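Local atomic coordinates of uncharacterized Thioredoxin-like protein (Aeropyrum pernix, PDB entry 3HA9), a protein that is of unknown function but has a thioredoxin-like fold and probably acts as a thiol-disulfide oxidoreductase or antioxidant protein. Residues L32-V40 with I136-L144; M55-Y66 with T149-I159. All coordinates share one frame; numbering follows the deposited sequence. Where two conformers were deposited one is given.

Interaction 1 (L32-V40 with I136-L144); sequences LNNVGGDVV and IMDKSSNVL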
loop_
_atom_site.group_PDB
_atom_site.type_symbol
_atom_site.label_atom_id
_atom_site.label_comp_id
_atom_site.label_asym_id
_atom_site.label_seq_id
_atom_site.Cartn_x
_atom_site.Cartn_y
_atom_site.Cartn_z
ATOM N N LEU A 32 4.412 -10.689 0.993
ATOM C CA LEU A 32 3.443 -11.091 -0.032
ATOM C C LEU A 32 2.902 -12.515 0.141
ATOM O O LEU A 32 1.721 -12.768 -0.131
ATOM C CB LEU A 32 4.037 -10.919 -1.430
ATOM C CG LEU A 32 3.973 -9.524 -2.052
ATOM C CD1 LEU A 32 4.805 -9.511 -3.324
ATOM C CD2 LEU A 32 2.529 -9.120 -2.341
ATOM N N ASN A 33 3.768 -13.429 0.588
ATOM C CA ASN A 33 3.393 -14.822 0.881
ATOM C C ASN A 33 2.208 -14.943 1.828
ATOM O O ASN A 33 1.408 -15.872 1.715
ATOM C CB ASN A 33 4.568 -15.583 1.503
ATOM C CG ASN A 33 5.717 -15.767 0.549
ATOM O OD1 ASN A 33 5.873 -16.834 -0.053
ATOM N ND2 ASN A 33 6.539 -14.730 0.401
ATOM N N ASN A 34 2.114 -14.008 2.770
ATOM C CA ASN A 34 1.048 -14.007 3.762
ATOM C C ASN A 34 -0.254 -13.378 3.256
ATOM O O ASN A 34 -1.275 -13.409 3.956
ATOM C CB ASN A 34 1.514 -13.311 5.048
ATOM N N VAL A 35 -0.227 -12.822 2.044
ATOM C CA VAL A 35 -1.398 -12.132 1.486
ATOM C C VAL A 35 -2.175 -13.067 0.557
ATOM O O VAL A 35 -1.584 -13.743 -0.281
ATOM C CB VAL A 35 -0.999 -10.823 0.753
ATOM C CG1 VAL A 35 -2.236 -10.061 0.275
ATOM C CG2 VAL A 35 -0.165 -9.937 1.667
ATOM N N GLY A 36 -3.496 -13.087 0.710
ATOM C CA GLY A 36 -4.347 -14.058 0.023
ATOM C C GLY A 36 -4.624 -13.905 -1.464
ATOM O O GLY A 36 -4.695 -14.903 -2.170
ATOM N N GLY A 37 -4.783 -12.679 -1.956
ATOM C CA GLY A 37 -5.305 -12.486 -3.323
ATOM C C GLY A 37 -4.430 -12.924 -4.499
ATOM O O GLY A 37 -3.335 -13.443 -4.312
ATOM N N ASP A 38 -4.918 -12.725 -5.723
ATOM C CA ASP A 38 -4.052 -12.783 -6.906
ATOM C C ASP A 38 -3.458 -11.401 -7.194
ATOM O O ASP A 38 -2.402 -11.276 -7.811
ATOM C CB ASP A 38 -4.826 -13.270 -8.129
ATOM C CG ASP A 38 -4.996 -14.780 -8.156
ATOM O OD1 ASP A 38 -4.237 -15.495 -7.456
ATOM O OD2 ASP A 38 -5.895 -15.255 -8.886
ATOM N N VAL A 39 -4.169 -10.371 -6.758
ATOM C CA VAL A 39 -3.799 -8.990 -7.033
ATOM C C VAL A 39 -3.705 -8.278 -5.693
ATOM O O VAL A 39 -4.654 -8.293 -4.916
ATOM C CB VAL A 39 -4.861 -8.320 -7.925
ATOM C CG1 VAL A 39 -4.573 -6.846 -8.110
ATOM C CG2 VAL A 39 -4.938 -9.028 -9.266
ATOM N N VAL A 40 -2.553 -7.655 -5.439
ATOM C CA VAL A 40 -2.309 -6.992 -4.170
ATOM C C VAL A 40 -2.306 -5.498 -4.429
ATOM O O VAL A 40 -1.589 -5.019 -5.305
ATOM C CB VAL A 40 -0.977 -7.464 -3.557
ATOM C CG1 VAL A 40 -0.659 -6.692 -2.262
ATOM C CG2 VAL A 40 -1.016 -8.984 -3.295
ATOM N N ILE A 136 -0.321 -1.308 -7.483
ATOM C CA ILE A 136 -0.959 -2.607 -7.746
ATOM C C ILE A 136 0.092 -3.579 -8.266
ATOM O O ILE A 136 0.809 -3.253 -9.215
ATOM C CB ILE A 136 -2.105 -2.495 -8.763
ATOM C CG1 ILE A 136 -3.122 -1.457 -8.284
ATOM C CG2 ILE A 136 -2.774 -3.871 -8.971
ATOM C CD1 ILE A 136 -4.210 -1.129 -9.308
ATOM N N MET A 137 0.194 -4.740 -7.614
ATOM C CA MET A 137 1.173 -5.774 -7.970
ATOM C C MET A 137 0.484 -7.129 -8.133
ATOM O O MET A 137 -0.556 -7.375 -7.527
ATOM C CB MET A 137 2.221 -5.922 -6.860
ATOM C CG MET A 137 3.413 -4.987 -6.939
ATOM S SD MET A 137 4.413 -5.015 -5.396
ATOM C CE MET A 137 3.613 -6.225 -4.541
ATOM N N ASP A 138 1.085 -8.009 -8.932
ATOM C CA ASP A 138 0.684 -9.418 -8.952
ATOM C C ASP A 138 1.588 -10.232 -8.013
ATOM O O ASP A 138 2.473 -9.673 -7.383
ATOM C CB ASP A 138 0.658 -9.973 -10.382
ATOM C CG ASP A 138 2.044 -10.037 -11.025
ATOM O OD1 ASP A 138 3.074 -10.013 -10.316
ATOM O OD2 ASP A 138 2.089 -10.118 -12.265
ATOM N N LYS A 139 1.370 -11.540 -7.884
ATOM C CA LYS A 139 2.160 -12.303 -6.911
ATOM C C LYS A 139 3.640 -12.510 -7.288
ATOM O O LYS A 139 4.461 -12.847 -6.428
ATOM C CB LYS A 139 1.469 -13.621 -6.526
ATOM C CG LYS A 139 0.331 -13.432 -5.532
ATOM C CD LYS A 139 0.844 -12.964 -4.173
ATOM C CE LYS A 139 -0.297 -12.788 -3.163
ATOM N NZ LYS A 139 -0.967 -14.099 -2.879
ATOM N N SER A 140 3.972 -12.270 -8.557
ATOM C CA SER A 140 5.363 -12.271 -9.023
ATOM C C SER A 140 6.067 -10.928 -8.772
ATOM O O SER A 140 7.229 -10.726 -9.159
ATOM C CB SER A 140 5.393 -12.612 -10.512
ATOM O OG SER A 140 4.903 -13.927 -10.719
ATOM N N SER A 141 5.365 -10.027 -8.097
ATOM C CA SER A 141 5.837 -8.665 -7.828
ATOM C C SER A 141 5.973 -7.793 -9.076
ATOM O O SER A 141 6.637 -6.757 -9.032
ATOM C CB SER A 141 7.145 -8.656 -7.016
ATOM O OG SER A 141 6.964 -9.226 -5.723
ATOM N N ASN A 142 5.314 -8.164 -10.171
ATOM C CA ASN A 142 5.178 -7.230 -11.281
ATOM C C ASN A 142 4.291 -6.063 -10.878
ATOM O O ASN A 142 3.239 -6.259 -10.268
ATOM C CB ASN A 142 4.559 -7.896 -12.505
ATOM C CG ASN A 142 5.425 -8.981 -13.075
ATOM O OD1 ASN A 142 6.590 -8.756 -13.404
ATOM N ND2 ASN A 142 4.862 -10.182 -13.187
ATOM N N VAL A 143 4.709 -4.852 -11.219
ATOM C CA VAL A 143 3.903 -3.669 -10.903
ATOM C C VAL A 143 2.996 -3.361 -12.076
ATOM O O VAL A 143 3.466 -3.067 -13.181
ATOM C CB VAL A 143 4.769 -2.441 -10.546
ATOM C CG1 VAL A 143 3.873 -1.207 -10.267
ATOM C CG2 VAL A 143 5.675 -2.754 -9.350
ATOM N N LEU A 144 1.688 -3.433 -11.818
ATOM C CA LEU A 144 0.670 -3.238 -12.841
ATOM C C LEU A 144 0.233 -1.778 -12.944
ATOM O O LEU A 144 -0.291 -1.343 -13.977
ATOM C CB LEU A 144 -0.520 -4.148 -12.546
ATOM C CG LEU A 144 -0.520 -5.602 -13.034
ATOM C CD1 LEU A 144 0.863 -6.185 -13.368
ATOM C CD2 LEU A 144 -1.332 -6.529 -12.083
HETATM O O HOH W 1 -0.951 -12.785 -9.232
#

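Interaction 2 (M55-Y66 with T149-I159); sequences MADLLDRLTEKY and TPSLGELESVI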
loop_
_atom_site.group_PDB
_atom_site.type_symbol
_atom_site.label_atom_id
_atom_site.label_comp_id
_atom_site.label_asym_id
_atom_site.label_seq_id
_atom_site.Cartn_x
_atom_site.Cartn_y
_atom_site.Cartn_z
ATOM N N MET A 55 -11.304 7.391 -2.455
ATOM C CA MET A 55 -10.522 6.181 -2.779
ATOM C C MET A 55 -11.023 4.961 -2.004
ATOM O O MET A 55 -11.085 3.857 -2.541
ATOM C CB MET A 55 -9.002 6.383 -2.543
ATOM C CG MET A 55 -8.142 5.206 -3.053
ATOM S SD MET A 55 -8.359 4.720 -4.802
ATOM C CE MET A 55 -7.878 6.229 -5.550
ATOM N N ALA A 56 -11.391 5.152 -0.737
ATOM C CA ALA A 56 -11.880 4.029 0.062
ATOM C C ALA A 56 -13.164 3.470 -0.561
ATOM O O ALA A 56 -13.348 2.257 -0.651
ATOM C CB ALA A 56 -12.115 4.451 1.515
ATOM N N ASP A 57 -14.009 4.376 -1.034
ATOM C CA ASP A 57 -15.247 4.001 -1.739
ATOM C C ASP A 57 -14.950 3.076 -2.932
ATOM O O ASP A 57 -15.568 2.015 -3.069
ATOM C CB ASP A 57 -16.014 5.267 -2.137
ATOM C CG ASP A 57 -17.276 4.972 -2.953
ATOM O OD1 ASP A 57 -18.383 5.008 -2.370
ATOM O OD2 ASP A 57 -17.164 4.723 -4.179
ATOM N N LEU A 58 -13.956 3.448 -3.739
ATOM C CA LEU A 58 -13.565 2.647 -4.902
ATOM C C LEU A 58 -13.027 1.275 -4.547
ATOM O O LEU A 58 -13.419 0.282 -5.152
ATOM C CB LEU A 58 -12.551 3.387 -5.772
ATOM C CG LEU A 58 -13.019 4.679 -6.419
ATOM C CD1 LEU A 58 -12.046 5.062 -7.532
ATOM C CD2 LEU A 58 -14.438 4.502 -6.982
ATOM N N LEU A 59 -12.117 1.228 -3.581
ATOM C CA LEU A 59 -11.547 -0.033 -3.147
ATOM C C LEU A 59 -12.585 -0.995 -2.526
ATOM O O LEU A 59 -12.478 -2.212 -2.667
ATOM C CB LEU A 59 -10.374 0.246 -2.205
ATOM C CG LEU A 59 -9.198 0.990 -2.853
ATOM C CD1 LEU A 59 -8.155 1.402 -1.772
ATOM C CD2 LEU A 59 -8.542 0.118 -3.914
ATOM N N ASP A 60 -13.594 -0.440 -1.856
ATOM C CA ASP A 60 -14.690 -1.251 -1.298
ATOM C C ASP A 60 -15.425 -1.991 -2.401
ATOM O O ASP A 60 -15.697 -3.200 -2.305
ATOM C CB ASP A 60 -15.698 -0.349 -0.570
ATOM C CG ASP A 60 -15.184 0.170 0.752
ATOM O OD1 ASP A 60 -14.240 -0.417 1.323
ATOM O OD2 ASP A 60 -15.738 1.190 1.229
ATOM N N ARG A 61 -15.746 -1.252 -3.449
ATOM C CA ARG A 61 -16.493 -1.821 -4.556
ATOM C C ARG A 61 -15.652 -2.834 -5.298
ATOM O O ARG A 61 -16.153 -3.897 -5.655
ATOM C CB ARG A 61 -16.985 -0.717 -5.491
ATOM C CG ARG A 61 -18.107 0.086 -4.865
ATOM C CD ARG A 61 -18.080 1.524 -5.323
ATOM N NE ARG A 61 -18.447 1.646 -6.729
ATOM C CZ ARG A 61 -18.485 2.800 -7.382
ATOM N NH1 ARG A 61 -18.187 3.931 -6.756
ATOM N NH2 ARG A 61 -18.817 2.818 -8.661
ATOM N N LEU A 62 -14.366 -2.530 -5.498
ATOM C CA LEU A 62 -13.495 -3.458 -6.219
ATOM C C LEU A 62 -13.270 -4.736 -5.412
ATOM O O LEU A 62 -13.224 -5.830 -5.978
ATOM C CB LEU A 62 -12.171 -2.781 -6.601
ATOM C CG LEU A 62 -12.348 -1.701 -7.677
ATOM C CD1 LEU A 62 -11.163 -0.758 -7.717
ATOM C CD2 LEU A 62 -12.576 -2.337 -9.040
ATOM N N THR A 63 -13.162 -4.589 -4.089
ATOM C CA THR A 63 -13.053 -5.728 -3.174
ATOM C C THR A 63 -14.268 -6.649 -3.289
ATOM O O THR A 63 -14.122 -7.880 -3.367
ATOM C CB THR A 63 -12.901 -5.252 -1.710
ATOM O OG1 THR A 63 -11.638 -4.597 -1.560
ATOM C CG2 THR A 63 -12.969 -6.431 -0.737
ATOM N N GLU A 64 -15.455 -6.049 -3.299
ATOM C CA GLU A 64 -16.706 -6.811 -3.394
ATOM C C GLU A 64 -16.843 -7.484 -4.760
ATOM O O GLU A 64 -17.299 -8.633 -4.846
ATOM C CB GLU A 64 -17.917 -5.922 -3.102
ATOM C CG GLU A 64 -19.077 -6.656 -2.399
ATOM C CD GLU A 64 -20.256 -6.963 -3.308
ATOM O OE1 GLU A 64 -20.120 -7.774 -4.252
ATOM O OE2 GLU A 64 -21.344 -6.407 -3.063
ATOM N N LYS A 65 -16.426 -6.778 -5.812
ATOM C CA LYS A 65 -16.508 -7.279 -7.195
ATOM C C LYS A 65 -15.482 -8.377 -7.508
ATOM O O LYS A 65 -15.821 -9.386 -8.150
ATOM C CB LYS A 65 -16.364 -6.114 -8.189
ATOM C CG LYS A 65 -16.573 -6.477 -9.659
ATOM C CD LYS A 65 -16.548 -5.229 -10.548
ATOM C CE LYS A 65 -16.814 -5.590 -12.008
ATOM N NZ LYS A 65 -16.937 -4.386 -12.884
ATOM N N TYR A 66 -14.239 -8.180 -7.060
ATOM C CA TYR A 66 -13.148 -9.119 -7.339
ATOM C C TYR A 66 -12.576 -9.745 -6.074
ATOM O O TYR A 66 -11.789 -9.110 -5.359
ATOM C CB TYR A 66 -12.013 -8.422 -8.095
ATOM C CG TYR A 66 -12.435 -7.801 -9.404
ATOM C CD1 TYR A 66 -12.606 -8.587 -10.545
ATOM C CD2 TYR A 66 -12.656 -6.430 -9.510
ATOM C CE1 TYR A 66 -12.997 -8.021 -11.754
ATOM C CE2 TYR A 66 -13.039 -5.853 -10.721
ATOM C CZ TYR A 66 -13.208 -6.653 -11.833
ATOM O OH TYR A 66 -13.593 -6.096 -13.033
ATOM N N THR A 149 -3.876 8.949 -6.818
ATOM C CA THR A 149 -5.313 9.057 -7.101
ATOM C C THR A 149 -5.721 8.550 -8.497
ATOM O O THR A 149 -6.195 9.340 -9.327
ATOM C CB THR A 149 -5.837 10.513 -6.873
ATOM O OG1 THR A 149 -5.141 11.425 -7.741
ATOM C CG2 THR A 149 -5.649 10.941 -5.411
ATOM N N PRO A 150 -5.525 7.242 -8.770
ATOM C CA PRO A 150 -6.037 6.722 -10.045
ATOM C C PRO A 150 -7.564 6.716 -10.068
ATOM O O PRO A 150 -8.191 6.588 -9.020
ATOM C CB PRO A 150 -5.518 5.282 -10.067
ATOM C CG PRO A 150 -5.311 4.933 -8.628
ATOM C CD PRO A 150 -4.814 6.195 -8.004
ATOM N N SER A 151 -8.157 6.850 -11.254
ATOM C CA SER A 151 -9.608 6.801 -11.384
ATOM C C SER A 151 -10.128 5.365 -11.311
ATOM O O SER A 151 -9.354 4.416 -11.442
ATOM C CB SER A 151 -10.020 7.410 -12.719
ATOM O OG SER A 151 -9.594 6.575 -13.786
ATOM N N LEU A 152 -11.442 5.209 -11.114
ATOM C CA LEU A 152 -12.070 3.879 -11.113
ATOM C C LEU A 152 -11.807 3.149 -12.430
ATOM O O LEU A 152 -11.512 1.951 -12.434
ATOM C CB LEU A 152 -13.588 3.973 -10.859
ATOM C CG LEU A 152 -14.364 2.651 -10.839
ATOM C CD1 LEU A 152 -13.747 1.666 -9.847
ATOM C CD2 LEU A 152 -15.856 2.875 -10.527
ATOM N N GLY A 153 -11.935 3.883 -13.537
ATOM C CA GLY A 153 -11.660 3.357 -14.867
ATOM C C GLY A 153 -10.260 2.786 -15.003
ATOM O O GLY A 153 -10.076 1.709 -15.583
ATOM N N GLU A 154 -9.276 3.502 -14.450
ATOM C CA GLU A 154 -7.877 3.065 -14.492
ATOM C C GLU A 154 -7.684 1.789 -13.687
ATOM O O GLU A 154 -7.050 0.841 -14.162
ATOM C CB GLU A 154 -6.940 4.159 -13.977
ATOM C CG GLU A 154 -7.025 5.457 -14.734
ATOM C CD GLU A 154 -5.978 6.447 -14.295
ATOM O OE1 GLU A 154 -4.854 6.376 -14.839
ATOM O OE2 GLU A 154 -6.273 7.302 -13.425
ATOM N N LEU A 155 -8.250 1.760 -12.480
ATOM C CA LEU A 155 -8.144 0.591 -11.611
ATOM C C LEU A 155 -8.793 -0.638 -12.266
ATOM O O LEU A 155 -8.187 -1.708 -12.316
ATOM C CB LEU A 155 -8.787 0.872 -10.247
ATOM C CG LEU A 155 -8.159 1.956 -9.368
ATOM C CD1 LEU A 155 -9.120 2.289 -8.219
ATOM C CD2 LEU A 155 -6.801 1.530 -8.824
ATOM N N GLU A 156 -10.012 -0.465 -12.783
ATOM C CA GLU A 156 -10.726 -1.537 -13.480
ATOM C C GLU A 156 -9.903 -2.110 -14.632
ATOM O O GLU A 156 -9.754 -3.333 -14.746
ATOM C CB GLU A 156 -12.080 -1.045 -14.019
ATOM C CG GLU A 156 -13.208 -1.066 -12.994
ATOM C CD GLU A 156 -13.909 -2.424 -12.867
ATOM O OE1 GLU A 156 -13.331 -3.472 -13.246
ATOM O OE2 GLU A 156 -15.048 -2.445 -12.364
ATOM N N SER A 157 -9.389 -1.216 -15.475
ATOM C CA SER A 157 -8.573 -1.610 -16.623
ATOM C C SER A 157 -7.399 -2.479 -16.184
ATOM O O SER A 157 -7.106 -3.497 -16.804
ATOM C CB SER A 157 -8.069 -0.382 -17.382
ATOM O OG SER A 157 -7.093 -0.744 -18.346
ATOM N N VAL A 158 -6.735 -2.068 -15.101
ATOM C CA VAL A 158 -5.596 -2.808 -14.570
ATOM C C VAL A 158 -6.012 -4.210 -14.070
ATOM O O VAL A 158 -5.396 -5.212 -14.443
ATOM C CB VAL A 158 -4.843 -1.974 -13.477
ATOM C CG1 VAL A 158 -3.825 -2.815 -12.753
ATOM C CG2 VAL A 158 -4.178 -0.744 -14.103
ATOM N N ILE A 159 -7.065 -4.279 -13.254
ATOM C CA ILE A 159 -7.539 -5.544 -12.673
ATOM C C ILE A 159 -8.004 -6.522 -13.761
ATOM O O ILE A 159 -7.795 -7.732 -13.651
ATOM C CB ILE A 159 -8.666 -5.300 -11.619
ATOM C CG1 ILE A 159 -8.093 -4.568 -10.401
ATOM C CG2 ILE A 159 -9.296 -6.615 -11.154
ATOM C CD1 ILE A 159 -9.042 -3.563 -9.753
#

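Interaction 1 (L32-V40 with I136-L144)
Lys139 reaches across to the loop that leads into strand 39-45 and gives its ammonium group to two backbone carbonyls, with NZ 2.7 Å from Val35 O and 2.8 Å from Gly37 O. The two bonds differ in direction: the approach to Gly37 O lies in the carbonyl plane, whereas that to Val35 O is tilted 31° from it. The lysine chain bends at chi2 (-67°) and again at chi4 (64°), which carries CE past Val40 CG2 and turns NZ in among the loop carbonyls. Where the loop becomes strand, Val40 and Met137 form an antiparallel hydrogen-bonded pair: Val40 N to Met137 O and Met137 N to Val40 O are both 2.9 Å and almost straight.

Apolar groups fill in round this polar frame. The methyl CE of Met137 lies against both branches of Leu32, 3.7 Å from CD1, and Phe20 touches both residues. Val39 CG1 meets Ile136 CG2 at 3.6 Å, and Ile136 packs in turn on Leu155 and Val158 of helix 152-161.

Next to the lysine in sequence, Asp138 begins a type I turn that ends at Ser141. Its OD2 takes the side-chain amide of Asn142 on the syn lone pair (ND2 to OD2, 2.9 Å), and its OD1 accepts from Asn142 N, so the carboxylate braces the hairpin between strands 133-138 and 143-148. Lys139 thus ties this hairpin to the loop leading into strand 39-45, the middle strand of the sheet. Its charge is satisfied by two neutral carbonyls rather than a carboxylate, so the link is probably less sensitive to pH than a salt bridge would be.

Interaction 2 (M55-Y66 with T149-I159)
Ile159 sets its CG2 methyl squarely over the Tyr66 ring, 3.6 Å from the centroid, a CH-pi contact with the face opposite the one that Lys65 CG covers near its rim. At the ring's edge the hydroxyl donates to Glu156, OH to OE1 2.6 Å, on the syn lone pair, with ring and carboxylate planes 82° apart. Lys65, extended from CG onward, brings NZ to within 2.8 Å of Glu156 OE2 in a salt bridge. Glu156 can serve both because it bends at chi2 (-85°), bringing its carboxylate within reach of Lys65 and Tyr66. A phenylalanine in place of Tyr66 would keep the ring under the methyl but would probably leave Glu156 OE1 without its hydroxyl mate and the carboxylate freer to turn.

In this thioredoxin-like fold helices 52-65 and 152-161 lie on the same face of the central sheet; the axes of segments 55-65 and 152-159 approach to 11.0 Å and are inclined by 30°. Leu62 is the knob between them, seated among Leu152, Leu155, Glu156 and Ile159; the Leu62 and Leu155 side chains cross at about a right angle, Leu62 CD1 lying 3.7 Å from Leu155 CD1, while Leu62 CD2 meets Ile159. Nearer the helix starts, Leu58 CD1 leans on the first turn of helix 152-161, which Ser151 and Glu154 close with a capping box. Met55, near the disulfide-bonded Cys49 and Cys52, directs its CE methyl onto Pro150, 3.9 Å from CD.

Overall arrangement
Interaction 1 lies within the central sheet and interaction 2 on one of its faces; the two meet at helix 152-161, yet they work in different ways. Interaction 1 ties strand 39-45 to strand 133-138 through backbone bonds and a lysine that serves loop carbonyls; interaction 2 packs helices 52-65 and 152-161 together, chiefly through leucines. Each is buried in part: Val39, Val40 and Ile136 in the first and Leu58, Leu62 and Leu155 in the second are inside, whereas Lys139 and Lys65 lie at the surface. The two join where Ile136 CD1 packs on Leu155 CD2 at 3.7 Å and Leu144 packs on Val158, both against helix 152-161.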